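Local coordinates for acyl carrier protein (Leishmania major, PDB 5ZWT) that probably carries growing acyl chains on a phosphopantetheine arm during fatty acid biosynthesis, here in an apo form that lacks the arm, at residues Leu41-Val44 / Glu45-Ala49. The protein carries 1 engineered substitution. Sequence-based numbering, arbitrary orientation.
Sequences LDVV and EVVFA
Leu41 through Val44 offer their carbonyl oxygens to the amides of Glu45 through Phe48, four consecutive i to i+4 bonds that identify this run as regular alpha helix. The tightest joins Val47 N to Val43 O at 2.7 Å and is close to straight, 169° at the hydrogen; the longest, from Glu45 N to Leu41 O, measures 3.2 Å.

One turn apart, Val43 and Val47 meet obliquely on the buried face, CG1 of Val43 lying 4.1 Å from CG2 of Val47. That methyl of Val47, set beside its own backbone N by a chi1 of 167°, also lies 3.2 Å from Val43 O. On another side, Glu45 turns CG back over the preceding turn, with chi1 at -41°, so that CG stands 3.1 Å from Leu41 O, while CD1 of Leu41 approaches the same CG at 4.2 Å. The chain of Glu45 then runs extended, bringing OE2 to 4.6 Å from OD1 of Asp42; two like charges would probably repel, though Asp42 touches Lys20, a possible offset.

Asn39 OD1 accepts a hydrogen bond from Asp42 N near the start of helix 40-53, which in acyl carrier proteins begins at the phosphopantetheine-bearing serine, here an engineered alanine lacking the arm. Inward, Val43 touches Phe32 and Val46 Phe18, which partly exposed Glu45 also meets. With Leu41, Val44 and Phe48 facing out, the helix packs against the connection from helix 3-16.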
loop_
_atom_site.group_PDB
_atom_site.type_symbol
_atom_site.label_atom_id
_atom_site.label_comp_id
_atom_site.label_asym_id
_atom_site.label_seq_id
_atom_site.Cartn_x
_atom_site.Cartn_y
_atom_site.Cartn_z
ATOM N N LEU A 41 10.243 -18.937 -18.820
ATOM C CA LEU A 41 9.017 -18.453 -19.456
ATOM C C LEU A 41 7.973 -18.095 -18.411
ATOM O O LEU A 41 7.334 -17.040 -18.507
ATOM C CB LEU A 41 8.439 -19.480 -20.441
ATOM C CG LEU A 41 7.064 -19.048 -21.028
ATOM C CD1 LEU A 41 7.073 -17.676 -21.707
ATOM C CD2 LEU A 41 6.426 -20.104 -21.949
ATOM N N ASP A 42 7.780 -18.957 -17.401
ATOM C CA ASP A 42 6.841 -18.610 -16.337
ATOM C C ASP A 42 7.245 -17.307 -15.654
ATOM O O ASP A 42 6.397 -16.445 -15.389
ATOM C CB ASP A 42 6.701 -19.708 -15.270
ATOM C CG ASP A 42 6.470 -21.095 -15.841
ATOM O OD1 ASP A 42 5.609 -21.254 -16.736
ATOM O OD2 ASP A 42 7.044 -22.043 -15.286
ATOM N N VAL A 43 8.536 -17.146 -15.355
ATOM C CA VAL A 43 8.979 -15.977 -14.587
ATOM C C VAL A 43 8.689 -14.698 -15.354
ATOM O O VAL A 43 8.281 -13.683 -14.774
ATOM C CB VAL A 43 10.474 -16.100 -14.217
ATOM C CG1 VAL A 43 10.953 -14.808 -13.593
ATOM C CG2 VAL A 43 10.683 -17.256 -13.227
ATOM N N VAL A 44 8.916 -14.722 -16.670
ATOM C CA VAL A 44 8.606 -13.573 -17.509
ATOM C C VAL A 44 7.125 -13.223 -17.415
ATOM O O VAL A 44 6.753 -12.043 -17.331
ATOM C CB VAL A 44 9.028 -13.869 -18.962
ATOM C CG1 VAL A 44 8.257 -13.034 -19.889
ATOM C CG2 VAL A 44 10.549 -13.656 -19.144
ATOM N N GLU A 45 6.248 -14.231 -17.445
ATOM C CA GLU A 45 4.831 -13.911 -17.357
ATOM C C GLU A 45 4.471 -13.437 -15.962
ATOM O O GLU A 45 3.577 -12.600 -15.806
ATOM C CB GLU A 45 3.974 -15.109 -17.750
ATOM C CG GLU A 45 4.487 -15.878 -18.942
ATOM C CD GLU A 45 3.518 -16.944 -19.397
ATOM O OE1 GLU A 45 3.078 -16.905 -20.572
ATOM O OE2 GLU A 45 3.195 -17.825 -18.570
ATOM N N VAL A 46 5.165 -13.927 -14.940
ATOM C CA VAL A 46 4.938 -13.421 -13.588
ATOM C C VAL A 46 5.415 -11.975 -13.479
ATOM O O VAL A 46 4.730 -11.118 -12.904
ATOM C CB VAL A 46 5.634 -14.346 -12.568
ATOM C CG1 VAL A 46 5.729 -13.708 -11.232
ATOM C CG2 VAL A 46 4.857 -15.669 -12.478
ATOM N N VAL A 47 6.606 -11.686 -14.019
ATOM C CA VAL A 47 7.112 -10.313 -14.064
ATOM C C VAL A 47 6.132 -9.403 -14.812
ATOM O O VAL A 47 5.861 -8.269 -14.390
ATOM C CB VAL A 47 8.514 -10.300 -14.705
ATOM C CG1 VAL A 47 8.936 -8.887 -15.071
ATOM C CG2 VAL A 47 9.534 -10.932 -13.770
ATOM N N PHE A 48 5.564 -9.887 -15.922
ATOM C CA PHE A 48 4.607 -9.060 -16.658
ATOM C C PHE A 48 3.361 -8.784 -15.818
ATOM O O PHE A 48 2.859 -7.653 -15.796
ATOM C CB PHE A 48 4.241 -9.727 -17.988
ATOM C CG PHE A 48 3.132 -9.014 -18.766
ATOM C CD1 PHE A 48 3.398 -7.860 -19.488
ATOM C CD2 PHE A 48 1.850 -9.522 -18.793
ATOM C CE1 PHE A 48 2.383 -7.212 -20.219
ATOM C CE2 PHE A 48 0.822 -8.875 -19.504
ATOM C CZ PHE A 48 1.093 -7.729 -20.218
ATOM N N ALA A 49 2.863 -9.794 -15.089
ATOM C CA ALA A 49 1.706 -9.568 -14.226
ATOM C C ALA A 49 2.020 -8.584 -13.106
ATOM O O ALA A 49 1.133 -7.832 -12.659
ATOM C CB ALA A 49 1.205 -10.891 -13.655
#